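Local coordinates for protein Afp (Microbacterium arborescens, PDB 2YJK) that probably takes up and stores iron as a twelve-subunit, ferritin-like Dps cage, binding the metal at sites shared between neighbouring subunits, at residues V17-H30 with A72-S85. Numbering follows the deposited sequence.
Sequences VAAAAAQFLTPVVH and AAERIVALGLPIDS. With OFE (Iron(II) oxide), chain P.
Helix 17-30 and the last turns of the helix ending at Ala78 run antiparallel at 153°, axes 9.2 Å apart, pairing the first two long helices of the Dps four-helix bundle (ferritin fold). Ile76 is the knob in a hole formed by Ala21, Ala22, Leu25 and Thr26; its CD1 lies 3.7 Å from Leu25 CB, and the Ile76 and Thr26 side chains cross at about a right angle, with CD1 against Thr26 OG1. Val29 CG2, beside the backbone N with CG1 anti to it (chi1 172°), fits against Ala72 CB, 3.6 Å away, and the Ala73 backbone. After the Schellman turn at Gly80 the chain doubles back along helix 17-30: Leu81 CD1 covers Ala18 and Ala22, and Ile83 CD1 meets Val29 tip to tip. Ile83 O and Ser85 N hydrogen-bond to Asn45 and Gln41 of a second subunit, whose His43 joins Glu74 and Asp70 in binding iron; Glu74 OE2 is 2.2 Å from FE. His30 NE2 donates almost straight (172°) to Asp84 O at 2.8 Å, the oxygen lying in the ring plane. A leucine in place of His30 would probably leave the Asp84 carbonyl without its imidazole donor and the returning loop less firmly tied to the helix. Ser85 CB sits at the same ring edge, 3.7 Å from His30 CD2.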
ATOM      1  N   VAL C  17      37.271 -22.353   1.508  1.00 54.43           N
ATOM      2  CA  VAL C  17      35.907 -22.098   1.955  1.00 50.55           C
ATOM      3  C   VAL C  17      34.984 -21.883   0.765  1.00 48.44           C
ATOM      4  O   VAL C  17      33.827 -22.345   0.771  1.00 48.57           O
ATOM      5  CB  VAL C  17      35.822 -20.880   2.969  1.00 50.71           C
ATOM      6  CG1 VAL C  17      34.446 -20.093   2.869  1.00 48.54           C
ATOM      7  CG2 VAL C  17      36.098 -21.339   4.399  1.00 50.86           C
ATOM      8  N   ALA C  18      35.466 -21.167  -0.247  1.00 45.80           N
ATOM      9  CA  ALA C  18      34.644 -20.907  -1.411  1.00 42.93           C
ATOM     10  C   ALA C  18      34.316 -22.260  -2.041  1.00 42.07           C
ATOM     11  O   ALA C  18      33.184 -22.501  -2.485  1.00 40.27           O
ATOM     12  CB  ALA C  18      35.390 -20.025  -2.395  1.00 43.25           C
ATOM     13  N   ALA C  19      35.301 -23.152  -2.010  1.00 41.19           N
ATOM     14  CA  ALA C  19      35.244 -24.399  -2.765  1.00 41.65           C
ATOM     15  C   ALA C  19      34.231 -25.373  -2.160  1.00 41.35           C
ATOM     16  O   ALA C  19      33.573 -26.114  -2.882  1.00 40.26           O
ATOM     17  CB  ALA C  19      36.633 -25.033  -2.827  1.00 42.80           C
ATOM     18  N   ALA C  20      34.128 -25.358  -0.829  1.00 42.16           N
ATOM     19  CA  ALA C  20      33.057 -26.065  -0.093  1.00 42.43           C
ATOM     20  C   ALA C  20      31.625 -25.498  -0.328  1.00 41.36           C
ATOM     21  O   ALA C  20      30.634 -26.241  -0.494  1.00 41.14           O
ATOM     22  CB  ALA C  20      33.405 -26.101   1.405  1.00 43.82           C
ATOM     23  N   ALA C  21      31.503 -24.190  -0.398  1.00 41.46           N
ATOM     24  CA  ALA C  21      30.209 -23.660  -0.714  1.00 40.65           C
ATOM     25  C   ALA C  21      29.803 -24.193  -2.047  1.00 40.60           C
ATOM     26  O   ALA C  21      28.674 -24.645  -2.170  1.00 41.71           O
ATOM     27  CB  ALA C  21      30.192 -22.119  -0.723  1.00 40.70           C
ATOM     28  N   ALA C  22      30.678 -24.110  -3.051  1.00 39.35           N
ATOM     29  CA  ALA C  22      30.266 -24.502  -4.389  1.00 39.04           C
ATOM     30  C   ALA C  22      29.901 -25.974  -4.384  1.00 38.99           C
ATOM     31  O   ALA C  22      28.930 -26.410  -5.012  1.00 38.74           O
ATOM     32  CB  ALA C  22      31.380 -24.274  -5.403  1.00 40.02           C
ATOM     33  N   GLN C  23      30.701 -26.745  -3.678  1.00 38.75           N
ATOM     34  CA  GLN C  23      30.486 -28.150  -3.635  1.00 38.30           C
ATOM     35  C   GLN C  23      29.145 -28.512  -3.022  1.00 36.33           C
ATOM     36  O   GLN C  23      28.477 -29.386  -3.540  1.00 38.03           O
ATOM     37  CB  GLN C  23      31.638 -28.813  -2.890  1.00 40.31           C
ATOM     38  CG  GLN C  23      31.391 -30.273  -2.578  1.00 42.49           C
ATOM     39  CD  GLN C  23      32.518 -30.877  -1.805  1.00 49.59           C
ATOM     40  OE1 GLN C  23      32.522 -32.095  -1.557  1.00 52.23           O
ATOM     41  NE2 GLN C  23      33.505 -30.042  -1.412  1.00 49.06           N
ATOM     42  N   PHE C  24      28.753 -27.895  -1.919  1.00 35.04           N
ATOM     43  CA  PHE C  24      27.519 -28.321  -1.221  1.00 33.35           C
ATOM     44  C   PHE C  24      26.268 -27.565  -1.645  1.00 32.26           C
ATOM     45  O   PHE C  24      25.145 -28.099  -1.606  1.00 30.99           O
ATOM     46  CB  PHE C  24      27.722 -28.208   0.262  1.00 34.58           C
ATOM     47  CG  PHE C  24      28.703 -29.187   0.794  1.00 35.15           C
ATOM     48  CD1 PHE C  24      28.381 -30.565   0.809  1.00 38.08           C
ATOM     49  CD2 PHE C  24      29.932 -28.754   1.330  1.00 35.51           C
ATOM     50  CE1 PHE C  24      29.269 -31.508   1.359  1.00 39.52           C
ATOM     51  CE2 PHE C  24      30.858 -29.714   1.872  1.00 37.83           C
ATOM     52  CZ  PHE C  24      30.528 -31.072   1.865  1.00 38.89           C
ATOM     53  N   LEU C  25      26.459 -26.329  -2.084  1.00 30.03           N
ATOM     54  CA  LEU C  25      25.312 -25.519  -2.483  1.00 29.63           C
ATOM     55  C   LEU C  25      24.911 -25.691  -3.950  1.00 29.12           C
ATOM     56  O   LEU C  25      23.746 -25.502  -4.306  1.00 29.12           O
ATOM     57  CB  LEU C  25      25.574 -24.070  -2.168  1.00 27.12           C
ATOM     58  CG  LEU C  25      25.536 -23.802  -0.649  1.00 30.00           C
ATOM     59  CD1 LEU C  25      25.747 -22.280  -0.423  1.00 32.72           C
ATOM     60  CD2 LEU C  25      24.267 -24.229   0.034  1.00 27.69           C
ATOM     61  N   THR C  26      25.861 -26.058  -4.792  1.00 29.78           N
ATOM     62  CA  THR C  26      25.546 -26.294  -6.204  1.00 31.34           C
ATOM     63  C   THR C  26      24.408 -27.300  -6.483  1.00 30.59           C
ATOM     64  O   THR C  26      23.571 -27.012  -7.366  1.00 29.57           O
ATOM     65  CB  THR C  26      26.814 -26.624  -7.045  1.00 32.92           C
ATOM     66  OG1 THR C  26      27.729 -25.554  -6.873  1.00 33.39           O
ATOM     67  CG2 THR C  26      26.492 -26.778  -8.498  1.00 32.69           C
ATOM     68  N   PRO C  27      24.368 -28.460  -5.770  1.00 30.99           N
ATOM     69  CA  PRO C  27      23.264 -29.427  -6.019  1.00 30.99           C
ATOM     70  C   PRO C  27      21.946 -28.825  -5.542  1.00 30.04           C
ATOM     71  O   PRO C  27      20.876 -29.076  -6.104  1.00 31.13           O
ATOM     72  CB  PRO C  27      23.639 -30.638  -5.113  1.00 31.93           C
ATOM     73  CG  PRO C  27      25.207 -30.532  -4.983  1.00 33.34           C
ATOM     74  CD  PRO C  27      25.399 -29.028  -4.871  1.00 31.61           C
ATOM     75  N   VAL C  28      22.019 -27.975  -4.537  1.00 29.64           N
ATOM     76  CA  VAL C  28      20.826 -27.223  -4.128  1.00 27.76           C
ATOM     77  C   VAL C  28      20.293 -26.277  -5.206  1.00 28.09           C
ATOM     78  O   VAL C  28      19.078 -26.259  -5.495  1.00 29.18           O
ATOM     79  CB  VAL C  28      21.094 -26.505  -2.786  1.00 27.08           C
ATOM     80  CG1 VAL C  28      19.875 -25.689  -2.337  1.00 26.05           C
ATOM     81  CG2 VAL C  28      21.456 -27.544  -1.699  1.00 27.78           C
ATOM     82  N   VAL C  29      21.166 -25.465  -5.795  1.00 27.28           N
ATOM     83  CA  VAL C  29      20.756 -24.573  -6.846  1.00 25.69           C
ATOM     84  C   VAL C  29      20.069 -25.393  -7.957  1.00 26.30           C
ATOM     85  O   VAL C  29      18.987 -24.985  -8.455  1.00 25.38           O
ATOM     86  CB  VAL C  29      21.947 -23.762  -7.470  1.00 26.02           C
ATOM     87  CG1 VAL C  29      21.463 -22.995  -8.703  1.00 22.53           C
ATOM     88  CG2 VAL C  29      22.525 -22.757  -6.434  1.00 22.67           C
ATOM     89  N   HIS C  30      20.681 -26.512  -8.355  1.00 24.88           N
ATOM     90  CA  HIS C  30      20.125 -27.271  -9.497  1.00 27.67           C
ATOM     91  C   HIS C  30      18.756 -27.902  -9.184  1.00 26.92           C
ATOM     92  O   HIS C  30      17.857 -27.883 -10.028  1.00 27.83           O
ATOM     93  CB  HIS C  30      21.058 -28.405  -9.976  1.00 25.80           C
ATOM     94  CG  HIS C  30      22.294 -27.946 -10.679  1.00 30.93           C
ATOM     95  ND1 HIS C  30      23.490 -28.638 -10.589  1.00 37.82           N
ATOM     96  CD2 HIS C  30      22.537 -26.885 -11.482  1.00 32.53           C
ATOM     97  CE1 HIS C  30      24.403 -28.036 -11.340  1.00 37.69           C
ATOM     98  NE2 HIS C  30      23.856 -26.956 -11.869  1.00 37.79           N
ATOM     99  N   ALA C  72      20.866 -19.500  -2.853  1.00 23.96           N
ATOM    100  CA  ALA C  72      21.970 -20.452  -2.820  1.00 23.68           C
ATOM    101  C   ALA C  72      22.971 -19.993  -3.884  1.00 24.43           C
ATOM    102  O   ALA C  72      24.181 -19.910  -3.625  1.00 25.44           O
ATOM    103  CB  ALA C  72      21.484 -21.913  -3.058  1.00 23.13           C
ATOM    104  N   ALA C  73      22.459 -19.617  -5.067  1.00 23.42           N
ATOM    105  CA  ALA C  73      23.344 -19.243  -6.189  1.00 24.36           C
ATOM    106  C   ALA C  73      24.168 -18.038  -5.802  1.00 25.54           C
ATOM    107  O   ALA C  73      25.388 -17.951  -6.072  1.00 26.14           O
ATOM    108  CB  ALA C  73      22.501 -18.962  -7.483  1.00 21.47           C
ATOM    109  N   GLU C  74      23.523 -17.096  -5.137  1.00 25.31           N
ATOM    110  CA  GLU C  74      24.186 -15.821  -4.947  1.00 26.96           C
ATOM    111  C   GLU C  74      25.165 -15.920  -3.821  1.00 25.90           C
ATOM    112  O   GLU C  74      26.141 -15.184  -3.768  1.00 26.69           O
ATOM    113  CB  GLU C  74      23.157 -14.691  -4.747  1.00 26.50           C
ATOM    114  CG  GLU C  74      22.364 -14.514  -6.092  1.00 31.83           C
ATOM    115  CD  GLU C  74      21.475 -13.273  -6.141  1.00 39.00           C
ATOM    116  OE1 GLU C  74      21.213 -12.630  -5.076  1.00 38.81           O
ATOM    117  OE2 GLU C  74      21.040 -12.925  -7.272  1.00 43.40           O
ATOM    118  N   ARG C  75      24.868 -16.791  -2.891  1.00 25.26           N
ATOM    119  CA  ARG C  75      25.860 -17.133  -1.877  1.00 27.54           C
ATOM    120  C   ARG C  75      27.130 -17.724  -2.545  1.00 28.48           C
ATOM    121  O   ARG C  75      28.256 -17.330  -2.164  1.00 29.76           O
ATOM    122  CB  ARG C  75      25.268 -18.117  -0.825  1.00 27.92           C
ATOM    123  CG  ARG C  75      26.295 -18.594   0.241  1.00 28.65           C
ATOM    124  CD  ARG C  75      26.624 -17.414   1.127  1.00 27.10           C
ATOM    125  NE  ARG C  75      27.768 -17.692   1.945  1.00 33.21           N
ATOM    126  CZ  ARG C  75      28.499 -16.771   2.561  1.00 35.08           C
ATOM    127  NH1 ARG C  75      28.208 -15.436   2.454  1.00 31.04           N
ATOM    128  NH2 ARG C  75      29.530 -17.198   3.255  1.00 30.02           N
ATOM    129  N   ILE C  76      26.983 -18.638  -3.525  1.00 28.29           N
ATOM    130  CA  ILE C  76      28.176 -19.181  -4.246  1.00 28.31           C
ATOM    131  C   ILE C  76      28.956 -18.088  -4.984  1.00 29.13           C
ATOM    132  O   ILE C  76      30.190 -17.998  -4.922  1.00 29.75           O
ATOM    133  CB  ILE C  76      27.791 -20.273  -5.259  1.00 29.49           C
ATOM    134  CG1 ILE C  76      27.283 -21.535  -4.523  1.00 28.65           C
ATOM    135  CG2 ILE C  76      29.014 -20.626  -6.165  1.00 29.07           C
ATOM    136  CD1 ILE C  76      26.419 -22.420  -5.398  1.00 29.66           C
ATOM    137  N   VAL C  77      28.218 -17.217  -5.650  1.00 28.21           N
ATOM    138  CA  VAL C  77      28.829 -16.171  -6.445  1.00 28.68           C
ATOM    139  C   VAL C  77      29.509 -15.135  -5.545  1.00 30.40           C
ATOM    140  O   VAL C  77      30.622 -14.703  -5.856  1.00 29.49           O
ATOM    141  CB  VAL C  77      27.836 -15.543  -7.442  1.00 28.37           C
ATOM    142  CG1 VAL C  77      28.557 -14.318  -8.216  1.00 29.96           C
ATOM    143  CG2 VAL C  77      27.390 -16.692  -8.497  1.00 26.72           C
ATOM    144  N   ALA C  78      28.871 -14.811  -4.411  1.00 29.59           N
ATOM    145  CA  ALA C  78      29.404 -13.834  -3.453  1.00 31.77           C
ATOM    146  C   ALA C  78      30.737 -14.261  -2.892  1.00 33.53           C
ATOM    147  O   ALA C  78      31.517 -13.409  -2.469  1.00 34.83           O
ATOM    148  CB  ALA C  78      28.389 -13.596  -2.246  1.00 30.41           C
ATOM    149  N   LEU C  79      30.964 -15.574  -2.834  1.00 34.80           N
ATOM    150  CA  LEU C  79      32.242 -16.152  -2.347  1.00 35.29           C
ATOM    151  C   LEU C  79      33.258 -16.181  -3.457  1.00 36.21           C
ATOM    152  O   LEU C  79      34.401 -16.641  -3.272  1.00 37.22           O
ATOM    153  CB  LEU C  79      32.038 -17.567  -1.798  1.00 35.89           C
ATOM    154  CG  LEU C  79      31.227 -17.581  -0.477  1.00 38.00           C
ATOM    155  CD1 LEU C  79      30.960 -18.992  -0.017  1.00 39.70           C
ATOM    156  CD2 LEU C  79      31.959 -16.799   0.629  1.00 43.80           C
ATOM    157  N   GLY C  80      32.852 -15.689  -4.619  1.00 34.35           N
ATOM    158  CA  GLY C  80      33.792 -15.502  -5.709  1.00 34.74           C
ATOM    159  C   GLY C  80      33.846 -16.655  -6.710  1.00 33.87           C
ATOM    160  O   GLY C  80      34.674 -16.616  -7.536  1.00 33.68           O
ATOM    161  N   LEU C  81      32.934 -17.629  -6.681  1.00 33.63           N
ATOM    162  CA  LEU C  81      32.911 -18.726  -7.712  1.00 34.94           C
ATOM    163  C   LEU C  81      31.723 -18.735  -8.729  1.00 34.55           C
ATOM    164  O   LEU C  81      30.636 -18.277  -8.392  1.00 33.61           O
ATOM    165  CB  LEU C  81      32.992 -20.096  -7.042  1.00 34.92           C
ATOM    166  CG  LEU C  81      34.292 -20.466  -6.284  1.00 37.33           C
ATOM    167  CD1 LEU C  81      34.044 -21.777  -5.605  1.00 38.75           C
ATOM    168  CD2 LEU C  81      35.643 -20.561  -7.124  1.00 40.04           C
ATOM    169  N   PRO C  82      31.946 -19.230  -9.983  1.00 35.67           N
ATOM    170  CA  PRO C  82      30.839 -19.214 -10.944  1.00 34.66           C
ATOM    171  C   PRO C  82      29.854 -20.333 -10.638  1.00 35.04           C
ATOM    172  O   PRO C  82      30.117 -21.191  -9.823  1.00 34.58           O
ATOM    173  CB  PRO C  82      31.534 -19.405 -12.304  1.00 35.73           C
ATOM    174  CG  PRO C  82      32.797 -20.239 -11.965  1.00 37.44           C
ATOM    175  CD  PRO C  82      33.216 -19.722 -10.587  1.00 36.73           C
ATOM    176  N   ILE C  83      28.674 -20.285 -11.231  1.00 34.95           N
ATOM    177  CA  ILE C  83      27.745 -21.389 -11.044  1.00 34.65           C
ATOM    178  C   ILE C  83      27.300 -21.723 -12.452  1.00 34.88           C
ATOM    179  O   ILE C  83      27.071 -20.797 -13.258  1.00 33.10           O
ATOM    180  CB  ILE C  83      26.521 -20.968 -10.095  1.00 35.21           C
ATOM    181  CG1 ILE C  83      25.370 -21.979 -10.159  1.00 35.42           C
ATOM    182  CG2 ILE C  83      25.899 -19.649 -10.476  1.00 33.01           C
ATOM    183  CD1 ILE C  83      25.562 -23.136  -9.244  1.00 38.84           C
ATOM    184  N   ASP C  84      27.219 -23.017 -12.767  1.00 34.65           N
ATOM    185  CA  ASP C  84      26.655 -23.444 -14.016  1.00 34.55           C
ATOM    186  C   ASP C  84      25.206 -23.972 -13.857  1.00 35.00           C
ATOM    187  O   ASP C  84      24.988 -25.179 -13.681  1.00 33.96           O
ATOM    188  CB  ASP C  84      27.550 -24.511 -14.693  1.00 36.68           C
ATOM    189  CG  ASP C  84      27.032 -24.900 -16.075  1.00 36.84           C
ATOM    190  OD1 ASP C  84      26.016 -24.282 -16.544  1.00 32.51           O
ATOM    191  OD2 ASP C  84      27.616 -25.813 -16.697  1.00 40.08           O
ATOM    192  N   SER C  85      24.194 -23.112 -13.939  1.00 35.06           N
ATOM    193  CA  SER C  85      22.841 -23.665 -14.043  1.00 35.81           C
ATOM    194  C   SER C  85      22.111 -23.275 -15.332  1.00 34.67           C
ATOM    195  O   SER C  85      20.920 -22.892 -15.298  1.00 33.21           O
ATOM    196  CB  SER C  85      21.964 -23.467 -12.792  1.00 36.57           C
ATOM    197  OG  SER C  85      21.820 -22.104 -12.525  1.00 43.58           O
TER
HETATM  198 FE   OFE P1159      18.945 -12.446  -7.607  1.00 41.44          FE
HETATM  199  O   OFE P1159      16.820 -12.362  -8.003  0.50 15.89           O